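Local coordinates for putative type I restriction enzyme R protein (Bacteroides fragilis NCTC 9343, PDB 3EVY) that probably forms the R subunit of a type I restriction system, needed for ATP-dependent DNA cleavage, and is represented here by a fragment of its C-terminal region, at residues Phe27-Phe31 and Arg48-Phe53. Sequence-based numbering, arbitrary orientation.
Sequences FLSYF and RFVILF
Segment 27-31 of helix 12-30 packs on a mid-helix turn of helix 43-63. Phe-31 N and Tyr-30 N both donate hydrogen bonds to Phe-27 O (2.9 and 3.0 Å); Phe-31 is non-helical (phi/psi -131/79). Segment 48-53 stays helical, with hydrogen bonds Leu-52 N to Arg-48 O (2.9 Å) and Phe-53 N to Phe-49 O (2.7 Å). The nearest CA atoms are Phe-27 and Leu-52 (6.9 Å) and Phe-31 and Phe-49 (8.0 Å). Phe-27 (t), Phe-31 (m) and Phe-49 (t) interlock as a buried aromatic cluster, characteristic of the interior of this small, strandless helical fragment. The Phe-49 side chain sets against the face of Phe-31: its ring edge makes a T-shaped pair (centroids 5.5 Å apart, planes at 83°), and its CB a CH-pi contact 4.2 Å from the Phe-31 ring centroid. Rim to rim, Phe-27 CZ lies 3.6 Å from Phe-49 CE1. Apolar contacts extend this core: Leu-52 CB lies 4.1 Å from Phe-27 CD1, and Leu-52 CD1 4.1 Å from Tyr-30 CD2. At the exposed margin, Arg-48 CD approaches Tyr-30 CE1 at 4.1 Å. Around this helix-helix interface, Val-37 of helix 34-38 and Leu-40 touch Phe-31 and Phe-49, while Tyr-84 of helix 78-91 packs edge-to-face with Phe-27.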
loop_
_atom_site.group_PDB
_atom_site.type_symbol
_atom_site.label_atom_id
_atom_site.label_comp_id
_atom_site.label_asym_id
_atom_site.label_seq_id
_atom_site.Cartn_x
_atom_site.Cartn_y
_atom_site.Cartn_z
ATOM N N PHE A 27 4.794 3.607 -4.671
ATOM C CA PHE A 27 3.333 3.595 -4.934
ATOM C C PHE A 27 2.747 5.031 -5.014
ATOM O O PHE A 27 2.024 5.347 -5.936
ATOM C CB PHE A 27 2.614 2.846 -3.807
ATOM C CG PHE A 27 1.107 2.859 -3.926
ATOM C CD1 PHE A 27 0.439 1.905 -4.670
ATOM C CD2 PHE A 27 0.361 3.818 -3.259
ATOM C CE1 PHE A 27 -0.997 1.933 -4.779
ATOM C CE2 PHE A 27 -1.022 3.845 -3.339
ATOM C CZ PHE A 27 -1.704 2.914 -4.107
ATOM N N LEU A 28 3.022 5.841 -4.017
ATOM C CA LEU A 28 2.549 7.239 -3.970
ATOM C C LEU A 28 3.060 8.125 -5.133
ATOM O O LEU A 28 2.394 9.069 -5.531
ATOM C CB LEU A 28 2.839 7.918 -2.619
ATOM C CG LEU A 28 2.073 7.328 -1.455
ATOM C CD1 LEU A 28 2.643 7.819 -0.099
ATOM C CD2 LEU A 28 0.563 7.543 -1.597
ATOM N N SER A 29 4.227 7.820 -5.690
ATOM C CA SER A 29 4.704 8.608 -6.854
ATOM C C SER A 29 3.916 8.257 -8.118
ATOM O O SER A 29 3.947 9.009 -9.089
ATOM C CB SER A 29 6.204 8.436 -7.065
ATOM O OG SER A 29 6.413 7.097 -7.469
ATOM N N TYR A 30 3.202 7.129 -8.109
ATOM C CA TYR A 30 2.334 6.754 -9.216
ATOM C C TYR A 30 0.892 7.168 -8.974
ATOM O O TYR A 30 0.212 7.600 -9.916
ATOM C CB TYR A 30 2.286 5.232 -9.416
ATOM C CG TYR A 30 3.448 4.624 -10.190
ATOM C CD1 TYR A 30 3.476 4.626 -11.612
ATOM C CD2 TYR A 30 4.508 4.014 -9.506
ATOM C CE1 TYR A 30 4.545 4.053 -12.328
ATOM C CE2 TYR A 30 5.576 3.436 -10.200
ATOM C CZ TYR A 30 5.589 3.452 -11.606
ATOM O OH TYR A 30 6.670 2.870 -12.251
ATOM N N PHE A 31 0.408 7.026 -7.739
ATOM C CA PHE A 31 -1.025 7.244 -7.359
ATOM C C PHE A 31 -1.040 8.124 -6.144
ATOM O O PHE A 31 -1.147 7.640 -5.029
ATOM C CB PHE A 31 -1.698 5.907 -7.057
ATOM C CG PHE A 31 -1.434 4.881 -8.172
ATOM C CD1 PHE A 31 -1.994 5.043 -9.436
ATOM C CD2 PHE A 31 -0.625 3.780 -7.927
ATOM C CE1 PHE A 31 -1.674 4.136 -10.460
ATOM C CE2 PHE A 31 -0.314 2.852 -8.922
ATOM C CZ PHE A 31 -0.842 3.014 -10.183
ATOM N N ARG A 48 -1.580 -2.258 -13.046
ATOM C CA ARG A 48 -0.391 -1.831 -12.311
ATOM C C ARG A 48 -0.793 -1.485 -10.859
ATOM O O ARG A 48 -0.101 -1.860 -9.903
ATOM C CB ARG A 48 0.244 -0.632 -13.013
ATOM C CG ARG A 48 1.320 0.156 -12.249
ATOM C CD ARG A 48 2.192 0.817 -13.324
ATOM N NE ARG A 48 1.958 0.135 -14.627
ATOM C CZ ARG A 48 2.503 0.504 -15.786
ATOM N NH1 ARG A 48 3.322 1.567 -15.792
ATOM N NH2 ARG A 48 2.244 -0.175 -16.929
ATOM N N PHE A 49 -1.911 -0.773 -10.721
ATOM C CA PHE A 49 -2.349 -0.344 -9.436
ATOM C C PHE A 49 -2.741 -1.549 -8.585
ATOM O O PHE A 49 -2.233 -1.702 -7.465
ATOM C CB PHE A 49 -3.554 0.583 -9.529
ATOM C CG PHE A 49 -4.308 0.654 -8.253
ATOM C CD1 PHE A 49 -3.800 1.408 -7.180
ATOM C CD2 PHE A 49 -5.493 -0.046 -8.081
ATOM C CE1 PHE A 49 -4.471 1.451 -5.978
ATOM C CE2 PHE A 49 -6.153 0.029 -6.922
ATOM C CZ PHE A 49 -5.654 0.771 -5.848
ATOM N N VAL A 50 -3.629 -2.392 -9.108
ATOM C CA VAL A 50 -3.975 -3.653 -8.442
ATOM C C VAL A 50 -2.751 -4.476 -7.971
ATOM O O VAL A 50 -2.684 -4.903 -6.829
ATOM C CB VAL A 50 -4.879 -4.488 -9.376
ATOM C CG1 VAL A 50 -5.119 -5.906 -8.811
ATOM C CG2 VAL A 50 -6.151 -3.776 -9.550
ATOM N N ILE A 51 -1.755 -4.660 -8.851
ATOM C CA ILE A 51 -0.580 -5.459 -8.521
ATOM C C ILE A 51 0.268 -4.790 -7.449
ATOM O O ILE A 51 0.681 -5.425 -6.482
ATOM C CB ILE A 51 0.199 -5.742 -9.825
ATOM C CG1 ILE A 51 -0.608 -6.769 -10.636
ATOM C CG2 ILE A 51 1.592 -6.248 -9.536
ATOM C CD1 ILE A 51 -0.279 -6.836 -12.181
ATOM N N LEU A 52 0.461 -3.477 -7.565
ATOM C CA LEU A 52 1.190 -2.763 -6.569
ATOM C C LEU A 52 0.450 -2.771 -5.258
ATOM O O LEU A 52 1.052 -2.882 -4.192
ATOM C CB LEU A 52 1.486 -1.284 -6.972
ATOM C CG LEU A 52 2.584 -1.019 -8.028
ATOM C CD1 LEU A 52 3.008 0.465 -8.092
ATOM C CD2 LEU A 52 3.814 -1.883 -7.773
ATOM N N PHE A 53 -0.846 -2.530 -5.319
ATOM C CA PHE A 53 -1.520 -2.407 -4.078
ATOM C C PHE A 53 -1.583 -3.788 -3.400
ATOM O O PHE A 53 -1.525 -3.893 -2.174
ATOM C CB PHE A 53 -2.912 -1.855 -4.245
ATOM C CG PHE A 53 -3.570 -1.571 -2.904
ATOM C CD1 PHE A 53 -3.296 -0.372 -2.229
ATOM C CD2 PHE A 53 -4.401 -2.514 -2.313
ATOM C CE1 PHE A 53 -3.895 -0.110 -0.983
ATOM C CE2 PHE A 53 -4.987 -2.252 -1.027
ATOM C CZ PHE A 53 -4.711 -1.042 -0.417
#